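Local coordinates for protein hyaluronidase (Thermobaculum terrenum, PDB 5DIY) that probably removes O-linked N-acetylglucosamine from modified proteins, as a bacterial O-GlcNAc hydrolase of glycoside hydrolase family 84, at residues F167-P172 and F191-N196; E175-L180 and K212-P217; A218-N223 and T249-I254. One frame throughout, in Å; residues are numbered along the deposited sequence.

Contact 1: F167-P172 and F191-N196; sequences FYCNDP and FWTGPN. With NAG (2-acetamido-2-deoxy-beta-D-glucopyranose), chain E.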
loop_
_atom_site.group_PDB
_atom_site.type_symbol
_atom_site.label_atom_id
_atom_site.label_comp_id
_atom_site.label_asym_id
_atom_site.label_seq_id
_atom_site.Cartn_x
_atom_site.Cartn_y
_atom_site.Cartn_z
ATOM N N PHE C 167 -2.978 -17.910 9.133
ATOM C CA PHE C 167 -1.911 -17.170 9.803
ATOM C C PHE C 167 -0.804 -16.951 8.779
ATOM O O PHE C 167 -0.042 -17.878 8.477
ATOM C CB PHE C 167 -1.418 -17.942 11.030
ATOM C CG PHE C 167 -2.459 -18.061 12.117
ATOM C CD1 PHE C 167 -3.391 -19.096 12.100
ATOM C CD2 PHE C 167 -2.530 -17.116 13.141
ATOM C CE1 PHE C 167 -4.364 -19.201 13.089
ATOM C CE2 PHE C 167 -3.502 -17.212 14.133
ATOM C CZ PHE C 167 -4.419 -18.258 14.108
ATOM N N TYR C 168 -0.738 -15.728 8.243
ATOM C CA TYR C 168 0.114 -15.390 7.086
ATOM C C TYR C 168 1.207 -14.343 7.351
ATOM O O TYR C 168 1.903 -13.933 6.424
ATOM C CB TYR C 168 -0.759 -14.942 5.897
ATOM C CG TYR C 168 -1.704 -13.786 6.173
ATOM C CD1 TYR C 168 -1.258 -12.461 6.156
ATOM C CD2 TYR C 168 -3.048 -14.019 6.434
ATOM C CE1 TYR C 168 -2.134 -11.405 6.406
ATOM C CE2 TYR C 168 -3.928 -12.980 6.684
ATOM C CZ TYR C 168 -3.474 -11.674 6.665
ATOM O OH TYR C 168 -4.367 -10.661 6.918
ATOM N N CYS C 169 1.363 -13.927 8.603
ATOM C CA CYS C 169 2.374 -12.952 8.984
ATOM C C CYS C 169 2.759 -13.123 10.441
ATOM O O CYS C 169 2.143 -13.906 11.163
ATOM C CB CYS C 169 1.851 -11.531 8.761
ATOM S SG CYS C 169 0.410 -11.067 9.751
ATOM N N ASN C 170 3.784 -12.379 10.850
ATOM C CA ASN C 170 4.206 -12.272 12.249
ATOM C C ASN C 170 5.019 -13.491 12.722
ATOM O O ASN C 170 6.201 -13.565 12.400
ATOM C CB ASN C 170 3.013 -11.897 13.164
ATOM C CG ASN C 170 3.437 -11.417 14.540
ATOM O OD1 ASN C 170 4.614 -11.184 14.812
ATOM N ND2 ASN C 170 2.463 -11.259 15.420
ATOM N N ASP C 171 4.417 -14.441 13.443
ATOM C CA ASP C 171 5.179 -15.510 14.102
ATOM C C ASP C 171 5.376 -16.693 13.140
ATOM O O ASP C 171 4.424 -17.435 12.880
ATOM C CB ASP C 171 4.455 -15.957 15.386
ATOM C CG ASP C 171 5.260 -16.960 16.226
ATOM O OD1 ASP C 171 6.317 -17.468 15.782
ATOM O OD2 ASP C 171 4.814 -17.239 17.358
ATOM N N PRO C 172 6.615 -16.887 12.628
ATOM C CA PRO C 172 6.848 -17.989 11.691
ATOM C C PRO C 172 6.915 -19.378 12.347
ATOM O O PRO C 172 6.872 -20.379 11.631
ATOM C CB PRO C 172 8.203 -17.633 11.084
ATOM C CG PRO C 172 8.929 -16.969 12.199
ATOM C CD PRO C 172 7.885 -16.231 12.999
ATOM N N PHE C 191 1.772 -18.828 0.710
ATOM C CA PHE C 191 1.973 -17.380 0.817
ATOM C C PHE C 191 2.366 -16.956 2.228
ATOM O O PHE C 191 2.088 -17.647 3.213
ATOM C CB PHE C 191 0.708 -16.605 0.402
ATOM C CG PHE C 191 0.658 -16.217 -1.053
ATOM C CD1 PHE C 191 1.715 -15.536 -1.646
ATOM C CD2 PHE C 191 -0.481 -16.468 -1.812
ATOM C CE1 PHE C 191 1.659 -15.149 -2.970
ATOM C CE2 PHE C 191 -0.545 -16.080 -3.141
ATOM C CZ PHE C 191 0.531 -15.420 -3.719
ATOM N N TRP C 192 2.981 -15.783 2.305
ATOM C CA TRP C 192 3.408 -15.189 3.559
ATOM C C TRP C 192 3.677 -13.702 3.303
ATOM O O TRP C 192 4.268 -13.352 2.280
ATOM C CB TRP C 192 4.678 -15.899 4.032
ATOM C CG TRP C 192 5.176 -15.438 5.334
ATOM C CD1 TRP C 192 6.206 -14.584 5.550
ATOM C CD2 TRP C 192 4.672 -15.799 6.617
ATOM N NE1 TRP C 192 6.374 -14.378 6.892
ATOM C CE2 TRP C 192 5.444 -15.112 7.575
ATOM C CE3 TRP C 192 3.635 -16.627 7.055
ATOM C CZ2 TRP C 192 5.221 -15.239 8.944
ATOM C CZ3 TRP C 192 3.412 -16.751 8.421
ATOM C CH2 TRP C 192 4.203 -16.064 9.346
ATOM N N THR C 193 3.249 -12.833 4.215
ATOM C CA THR C 193 3.370 -11.373 4.017
ATOM C C THR C 193 4.520 -10.719 4.786
ATOM O O THR C 193 4.865 -9.574 4.506
ATOM C CB THR C 193 2.035 -10.619 4.305
ATOM O OG1 THR C 193 1.786 -10.551 5.714
ATOM C CG2 THR C 193 0.851 -11.308 3.622
ATOM N N GLY C 194 5.107 -11.438 5.742
ATOM C CA GLY C 194 6.322 -11.004 6.441
ATOM C C GLY C 194 6.032 -10.798 7.914
ATOM O O GLY C 194 5.076 -11.366 8.423
ATOM N N PRO C 195 6.856 -9.998 8.618
ATOM C CA PRO C 195 6.584 -9.755 10.048
ATOM C C PRO C 195 5.234 -9.086 10.350
ATOM O O PRO C 195 4.674 -9.317 11.411
ATOM C CB PRO C 195 7.749 -8.856 10.484
ATOM C CG PRO C 195 8.841 -9.178 9.527
ATOM C CD PRO C 195 8.163 -9.453 8.213
ATOM N N ASN C 196 4.731 -8.272 9.423
ATOM C CA ASN C 196 3.428 -7.601 9.557
ATOM C C ASN C 196 2.575 -7.887 8.331
ATOM O O ASN C 196 3.041 -8.537 7.388
ATOM C CB ASN C 196 3.625 -6.087 9.710
ATOM C CG ASN C 196 4.655 -5.739 10.771
ATOM O OD1 ASN C 196 4.376 -5.828 11.969
ATOM N ND2 ASN C 196 5.851 -5.346 10.339
HETATM C C1 NAG E . -4.907 -8.374 4.260
HETATM C C2 NAG E . -5.397 -9.124 3.005
HETATM C C3 NAG E . -5.265 -8.327 1.704
HETATM C C4 NAG E . -5.275 -6.834 1.991
HETATM C C5 NAG E . -4.067 -6.502 2.852
HETATM C C6 NAG E . -3.981 -5.011 3.215
HETATM C C7 NAG E . -3.462 -10.650 2.778
HETATM C C8 NAG E . -3.061 -12.094 2.657
HETATM N N2 NAG E . -4.774 -10.438 2.890
HETATM O O3 NAG E . -6.345 -8.678 0.832
HETATM O O4 NAG E . -5.171 -6.097 0.773
HETATM O O5 NAG E . -3.977 -7.309 4.030
HETATM O O6 NAG E . -5.185 -4.535 3.820
HETATM O O7 NAG E . -2.633 -9.749 2.781
#

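Contact 2: E175-L180 and K212-P217; sequences EYLRIL and KSLQRP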
loop_
_atom_site.group_PDB
_atom_site.type_symbol
_atom_site.label_atom_id
_atom_site.label_comp_id
_atom_site.label_asym_id
_atom_site.label_seq_id
_atom_site.Cartn_x
_atom_site.Cartn_y
_atom_site.Cartn_z
ATOM N N GLU C 175 2.314 -23.031 15.731
ATOM C CA GLU C 175 1.970 -24.452 15.594
ATOM C C GLU C 175 1.203 -24.743 14.302
ATOM O O GLU C 175 1.518 -25.698 13.587
ATOM C CB GLU C 175 1.156 -24.919 16.809
ATOM C CG GLU C 175 0.747 -26.387 16.784
ATOM C CD GLU C 175 0.026 -26.813 18.052
ATOM O OE1 GLU C 175 0.700 -26.981 19.087
ATOM O OE2 GLU C 175 -1.212 -26.989 18.011
ATOM N N TYR C 176 0.192 -23.921 14.028
ATOM C CA TYR C 176 -0.557 -23.961 12.772
ATOM C C TYR C 176 0.374 -24.066 11.538
ATOM O O TYR C 176 0.169 -24.920 10.676
ATOM C CB TYR C 176 -1.475 -22.722 12.685
ATOM C CG TYR C 176 -2.076 -22.463 11.324
ATOM C CD1 TYR C 176 -1.345 -21.788 10.344
ATOM C CD2 TYR C 176 -3.376 -22.865 11.015
ATOM C CE1 TYR C 176 -1.880 -21.547 9.094
ATOM C CE2 TYR C 176 -3.922 -22.616 9.762
ATOM C CZ TYR C 176 -3.163 -21.959 8.805
ATOM O OH TYR C 176 -3.670 -21.706 7.552
ATOM N N LEU C 177 1.385 -23.202 11.471
ATOM C CA LEU C 177 2.345 -23.190 10.354
ATOM C C LEU C 177 3.196 -24.463 10.275
ATOM O O LEU C 177 3.492 -24.949 9.177
ATOM C CB LEU C 177 3.273 -21.981 10.455
ATOM C CG LEU C 177 2.612 -20.615 10.265
ATOM C CD1 LEU C 177 3.563 -19.503 10.681
ATOM C CD2 LEU C 177 2.151 -20.437 8.821
ATOM N N ARG C 178 3.596 -24.982 11.437
ATOM C CA ARG C 178 4.351 -26.243 11.516
ATOM C C ARG C 178 3.507 -27.442 11.071
ATOM O O ARG C 178 4.006 -28.323 10.368
ATOM C CB ARG C 178 4.903 -26.459 12.931
ATOM C CG ARG C 178 6.241 -25.763 13.200
ATOM C CD ARG C 178 6.341 -25.177 14.610
ATOM N NE ARG C 178 5.755 -26.056 15.629
ATOM C CZ ARG C 178 5.302 -25.673 16.828
ATOM N NH1 ARG C 178 5.361 -24.403 17.235
ATOM N NH2 ARG C 178 4.780 -26.586 17.641
ATOM N N ILE C 179 2.233 -27.464 11.458
ATOM C CA ILE C 179 1.301 -28.504 11.011
ATOM C C ILE C 179 1.109 -28.417 9.499
ATOM O O ILE C 179 1.089 -29.436 8.812
ATOM C CB ILE C 179 -0.079 -28.402 11.711
ATOM C CG1 ILE C 179 0.045 -28.672 13.217
ATOM C CG2 ILE C 179 -1.079 -29.384 11.099
ATOM C CD1 ILE C 179 -1.088 -28.083 14.037
ATOM N N LEU C 180 0.973 -27.196 8.991
ATOM C CA LEU C 180 0.754 -26.977 7.560
ATOM C C LEU C 180 1.968 -27.430 6.731
ATOM O O LEU C 180 1.807 -28.052 5.681
ATOM C CB LEU C 180 0.436 -25.495 7.286
ATOM C CG LEU C 180 -0.649 -25.138 6.277
ATOM C CD1 LEU C 180 -2.015 -25.677 6.689
ATOM C CD2 LEU C 180 -0.691 -23.623 6.133
ATOM N N LYS C 212 11.675 -23.052 7.302
ATOM C CA LYS C 212 11.817 -24.223 8.179
ATOM C C LYS C 212 10.465 -24.771 8.610
ATOM O O LYS C 212 10.220 -25.966 8.486
ATOM C CB LYS C 212 12.661 -23.899 9.419
ATOM C CG LYS C 212 14.126 -23.617 9.124
ATOM N N SER C 213 9.585 -23.894 9.095
ATOM C CA SER C 213 8.244 -24.306 9.530
ATOM C C SER C 213 7.409 -24.874 8.390
ATOM O O SER C 213 6.723 -25.880 8.563
ATOM C CB SER C 213 7.499 -23.146 10.188
ATOM O OG SER C 213 8.206 -22.667 11.313
ATOM N N LEU C 214 7.480 -24.245 7.219
ATOM C CA LEU C 214 6.708 -24.706 6.058
ATOM C C LEU C 214 7.329 -25.918 5.353
ATOM O O LEU C 214 6.667 -26.554 4.533
ATOM C CB LEU C 214 6.509 -23.561 5.056
ATOM C CG LEU C 214 5.674 -22.370 5.536
ATOM C CD1 LEU C 214 5.640 -21.297 4.463
ATOM C CD2 LEU C 214 4.260 -22.787 5.921
ATOM N N GLN C 215 8.592 -26.217 5.664
ATOM C CA GLN C 215 9.381 -27.258 4.991
ATOM C C GLN C 215 9.469 -27.023 3.479
ATOM O O GLN C 215 9.555 -27.964 2.703
ATOM C CB GLN C 215 8.860 -28.662 5.325
ATOM C CG GLN C 215 8.878 -28.969 6.821
ATOM C CD GLN C 215 8.365 -30.357 7.154
ATOM O OE1 GLN C 215 8.518 -31.291 6.370
ATOM N NE2 GLN C 215 7.753 -30.499 8.324
ATOM N N ARG C 216 9.455 -25.749 3.086
ATOM C CA ARG C 216 9.572 -25.333 1.688
ATOM C C ARG C 216 9.860 -23.827 1.652
ATOM O O ARG C 216 9.520 -23.120 2.608
ATOM C CB ARG C 216 8.280 -25.626 0.914
ATOM C CG ARG C 216 7.121 -24.679 1.235
ATOM C CD ARG C 216 5.773 -25.332 1.028
ATOM N NE ARG C 216 5.558 -26.398 2.000
ATOM C CZ ARG C 216 4.607 -27.329 1.931
ATOM N NH1 ARG C 216 3.730 -27.355 0.920
ATOM N NH2 ARG C 216 4.543 -28.256 2.884
ATOM N N PRO C 217 10.472 -23.331 0.559
ATOM C CA PRO C 217 10.549 -21.878 0.384
ATOM C C PRO C 217 9.152 -21.270 0.251
ATOM O O PRO C 217 8.324 -21.805 -0.483
ATOM C CB PRO C 217 11.333 -21.719 -0.925
ATOM C CG PRO C 217 12.073 -22.994 -1.090
ATOM C CD PRO C 217 11.180 -24.050 -0.515
HETATM O O HOH W 1 6.766 -28.304 9.676
#

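Contact 3: A218-N223 and T249-I254; sequences ATLWDN and THVVGI. With NAG (2-acetamido-2-deoxy-beta-D-glucopyranose), chain E.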
loop_
_atom_site.group_PDB
_atom_site.type_symbol
_atom_site.label_atom_id
_atom_site.label_comp_id
_atom_site.label_asym_id
_atom_site.label_seq_id
_atom_site.Cartn_x
_atom_site.Cartn_y
_atom_site.Cartn_z
ATOM N N ALA C 218 8.888 -20.191 0.979
ATOM C CA ALA C 218 7.599 -19.496 0.901
ATOM C C ALA C 218 7.542 -18.629 -0.349
ATOM O O ALA C 218 8.570 -18.322 -0.939
ATOM C CB ALA C 218 7.391 -18.636 2.134
ATOM N N THR C 219 6.327 -18.273 -0.755
ATOM C CA THR C 219 6.097 -17.259 -1.778
ATOM C C THR C 219 5.642 -16.018 -1.027
ATOM O O THR C 219 4.803 -16.113 -0.142
ATOM C CB THR C 219 5.007 -17.696 -2.777
ATOM O OG1 THR C 219 5.313 -19.003 -3.274
ATOM C CG2 THR C 219 4.915 -16.719 -3.953
ATOM N N LEU C 220 6.211 -14.866 -1.351
ATOM C CA LEU C 220 5.848 -13.636 -0.655
ATOM C C LEU C 220 4.635 -12.977 -1.296
ATOM O O LEU C 220 4.632 -12.701 -2.498
ATOM C CB LEU C 220 7.012 -12.647 -0.609
ATOM C CG LEU C 220 8.054 -12.857 0.491
ATOM C CD1 LEU C 220 9.280 -12.013 0.168
ATOM C CD2 LEU C 220 7.502 -12.510 1.872
ATOM N N TRP C 221 3.605 -12.766 -0.482
ATOM C CA TRP C 221 2.496 -11.870 -0.789
ATOM C C TRP C 221 2.932 -10.565 -0.147
ATOM O O TRP C 221 2.767 -10.382 1.050
ATOM C CB TRP C 221 1.202 -12.397 -0.147
ATOM C CG TRP C 221 -0.055 -11.591 -0.372
ATOM C CD1 TRP C 221 -0.182 -10.226 -0.419
ATOM C CD2 TRP C 221 -1.376 -12.115 -0.545
ATOM N NE1 TRP C 221 -1.489 -9.881 -0.626
ATOM C CE2 TRP C 221 -2.247 -11.015 -0.705
ATOM C CE3 TRP C 221 -1.907 -13.409 -0.591
ATOM C CZ2 TRP C 221 -3.619 -11.167 -0.907
ATOM C CZ3 TRP C 221 -3.273 -13.563 -0.786
ATOM C CH2 TRP C 221 -4.114 -12.445 -0.945
ATOM N N ASP C 222 3.503 -9.659 -0.931
ATOM C CA ASP C 222 4.062 -8.440 -0.370
ATOM C C ASP C 222 3.034 -7.318 -0.494
ATOM O O ASP C 222 2.690 -6.903 -1.605
ATOM C CB ASP C 222 5.380 -8.080 -1.060
ATOM C CG ASP C 222 6.319 -7.290 -0.161
ATOM O OD1 ASP C 222 5.901 -6.846 0.929
ATOM O OD2 ASP C 222 7.500 -7.122 -0.535
ATOM N N ASN C 223 2.546 -6.837 0.647
ATOM C CA ASN C 223 1.481 -5.837 0.690
ATOM C C ASN C 223 2.036 -4.425 0.573
ATOM O O ASN C 223 1.968 -3.626 1.512
ATOM C CB ASN C 223 0.646 -5.983 1.972
ATOM C CG ASN C 223 -0.303 -7.162 1.930
ATOM O OD1 ASN C 223 -0.265 -8.032 2.793
ATOM N ND2 ASN C 223 -1.190 -7.172 0.960
ATOM N N THR C 249 17.303 -16.506 -2.154
ATOM C CA THR C 249 17.794 -17.771 -1.582
ATOM C C THR C 249 16.722 -18.549 -0.797
ATOM O O THR C 249 16.714 -19.775 -0.833
ATOM C CB THR C 249 19.035 -17.512 -0.691
ATOM O OG1 THR C 249 20.067 -16.920 -1.489
ATOM C CG2 THR C 249 19.574 -18.797 -0.056
ATOM N N HIS C 250 15.816 -17.847 -0.115
ATOM C CA HIS C 250 14.797 -18.489 0.735
ATOM C C HIS C 250 13.354 -18.327 0.261
ATOM O O HIS C 250 12.438 -18.833 0.910
ATOM C CB HIS C 250 14.941 -17.970 2.169
ATOM C CG HIS C 250 16.336 -18.081 2.691
ATOM N ND1 HIS C 250 17.214 -17.020 2.694
ATOM C CD2 HIS C 250 17.032 -19.146 3.153
ATOM C CE1 HIS C 250 18.381 -17.417 3.169
ATOM N NE2 HIS C 250 18.296 -18.704 3.455
ATOM N N VAL C 251 13.158 -17.658 -0.875
ATOM C CA VAL C 251 11.828 -17.335 -1.377
ATOM C C VAL C 251 11.740 -17.747 -2.849
ATOM O O VAL C 251 12.614 -17.411 -3.644
ATOM C CB VAL C 251 11.541 -15.827 -1.181
ATOM C CG1 VAL C 251 10.271 -15.394 -1.899
ATOM C CG2 VAL C 251 11.448 -15.497 0.308
ATOM N N VAL C 252 10.690 -18.486 -3.193
ATOM C CA VAL C 252 10.455 -18.951 -4.575
ATOM C C VAL C 252 9.964 -17.823 -5.501
ATOM O O VAL C 252 10.203 -17.855 -6.711
ATOM C CB VAL C 252 9.480 -20.170 -4.608
ATOM C CG1 VAL C 252 8.057 -19.766 -4.250
ATOM C CG2 VAL C 252 9.504 -20.865 -5.966
ATOM N N GLY C 253 9.273 -16.839 -4.937
ATOM C CA GLY C 253 8.830 -15.678 -5.699
ATOM C C GLY C 253 8.122 -14.651 -4.839
ATOM O O GLY C 253 7.871 -14.887 -3.653
ATOM N N ILE C 254 7.814 -13.502 -5.442
ATOM C CA ILE C 254 7.130 -12.415 -4.752
ATOM C C ILE C 254 6.017 -11.892 -5.637
ATOM O O ILE C 254 6.256 -11.562 -6.798
ATOM C CB ILE C 254 8.081 -11.241 -4.383
ATOM C CG1 ILE C 254 9.364 -11.767 -3.714
ATOM C CG2 ILE C 254 7.348 -10.234 -3.497
ATOM C CD1 ILE C 254 10.341 -10.707 -3.242
HETATM C C1 NAG E . -4.907 -8.374 4.260
HETATM C C2 NAG E . -5.397 -9.124 3.005
HETATM C C3 NAG E . -5.265 -8.327 1.704
HETATM C C4 NAG E . -5.275 -6.834 1.991
HETATM C C5 NAG E . -4.067 -6.502 2.852
HETATM C C6 NAG E . -3.981 -5.011 3.215
HETATM C C7 NAG E . -3.462 -10.650 2.778
HETATM C C8 NAG E . -3.061 -12.094 2.657
HETATM N N2 NAG E . -4.774 -10.438 2.890
HETATM O O3 NAG E . -6.345 -8.678 0.832
HETATM O O4 NAG E . -5.171 -6.097 0.773
HETATM O O5 NAG E . -3.977 -7.309 4.030
HETATM O O6 NAG E . -5.185 -4.535 3.820
HETATM O O7 NAG E . -2.633 -9.749 2.781
HETATM O O HOH W 2 10.542 -18.798 2.952
#

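Contact 1: F167-P172 and F191-N196
At the carboxyl end of a TIM barrel, where enzymes of this fold keep their active site, Tyr168 and Thr193 come together on the wall that holds the acetyl group of the bound N-acetylglucosamine. Tyr168 lies on the loop after strand 160-164, Thr193 just beyond the end of strand 189-192. Their backbones are joined by a nearly straight hydrogen bond, Thr193 N to Tyr168 O, 2.8 Å long with an angle of 171° at the hydrogen. A second bond, Asn170 N to Gly194 O at 2.9 Å, fastens the loop further along.

The side chains then divide the work. Tyr168 CG stands between backbone N and carbonyl carbon (chi1 56°), and one ring face lies over the sugar's acetyl methyl, with NAG C8 3.8 Å above the ring centre. Thr193 CG2 approaches Tyr168 CD1 obliquely at 3.5 Å. Thr193 OG1 donates to Asn196 O at 2.9 Å, which probably helps hold its rotation; Val197 O is a weak second partner. Tyr168 OH is hydrogen-bonded to Asn120, the engineered residue at the predicted proton-donor position. One face of the Trp192 indole is turned to the loop backbone: Tyr168 O sits 3.2 Å above its plane toward the rim, and Cys169 CA covers the same face. Gly194 has backbone angles that suit glycine: a CB would run into Pro195 CD and the carbonyl oxygen of Thr193.

Contact 2: E175-L180 and K212-P217
Helix 175-183 and the last turn of helix 204-214 draw closest where Arg178 and Ser213 bring their CA atoms to 4.8 Å, and no direct hydrogen bond crosses between the two segments. A water does the joining instead: it donates to Arg178 O at 2.8 Å and to Ser213 O at 2.7 Å, and accepts from Gln215 NE2. Gln215, with positive phi, is the C-prime residue of the Schellman motif that ends the second helix.

The leucines supply the apolar part, Leu177 CD2 meeting Leu214 CD2 at 4.3 Å. Separately, the aliphatic CG of Arg178 lies beside Ser213 OG, whose own hydrogen bond goes to Pro172 O.

Arg216 folds back on the helix end, its NE donating to Leu214 O at 2.8 Å close to the guanidinium plane. NH2 adds a weak bond to the same oxygen and a full hydrogen bond to Leu184 O, and comes within 3.9 Å of Leu180 O with no bond assigned; NH1 reaches Ile188 O. An alanine here would probably leave the carbonyls of Leu214, Leu184 and Ile188 without the guanidinium N-H groups that link them.

Leu177 O and Ser213 O, two acceptors 3.4 Å apart, cannot bond each other, so water and apolar packing link the segments.

Contact 3: A218-N223 and T249-I254
Ala218 meets the 249-254 segment through its backbone: its N and His250 O share a bridging water, and its O accepts from Val252 N at 3.1 Å. Thr219 comes next, its CG2 resting against Gly253 O at 3.5 Å. The Leu220 N-H donates to that same Gly253 O, a bond of 2.8 Å from Leu220 N with an angle of 168° at the hydrogen.

The Leu220 side chain shares a face with Ala218, Val251 and Ile254. It lies alongside Ile254, pointing the same way, with CB 3.8 Å from Ile254 CG2, and crosses Val251 at about a right angle. Helices 204-214 and 262-277 cover this face.

Trp221 CB points away from segment 249-254, and its indole carries the ligand contact. CG is anti to the backbone N (chi1 -180°), and one face of the indole has NAG C8 3.4 Å above its centre. Asp222 packs its CB on Ile254 CG2, and its carboxylate goes to Arg243 in a salt bridge and to Tyr240. Asn223, just past the strand, belongs to the sugar-binding site.

Parallel strands with an apolar outer face under helices, and ligand contacts gathered at their carboxyl ends, are the hallmark of a TIM barrel, here its seventh and eighth strands.

Overall arrangement
The segments of contacts 1 and 2 alternate along the chain, and contact 3 follows both, all within one barrel. Contacts 1 and 3, with centres about 11 Å apart, meet through neighbouring strands, Trp192 O accepting from Trp221 N at 2.9 Å. Both reach the N-acetylglucosamine, whose methyl C8 is held between the ring of Tyr168 and that of Trp221; Asp119, Lys43, Asp228 and Gly12 bind the sugar's polar groups. Contact 2 lies in the helical layer, the Leu177 side chain about 12 Å from the sugar. It joins contact 1 where Leu177 CD2 packs 3.4 Å from Phe167 O, and contact 3 where Pro217 CB packs on His250 O.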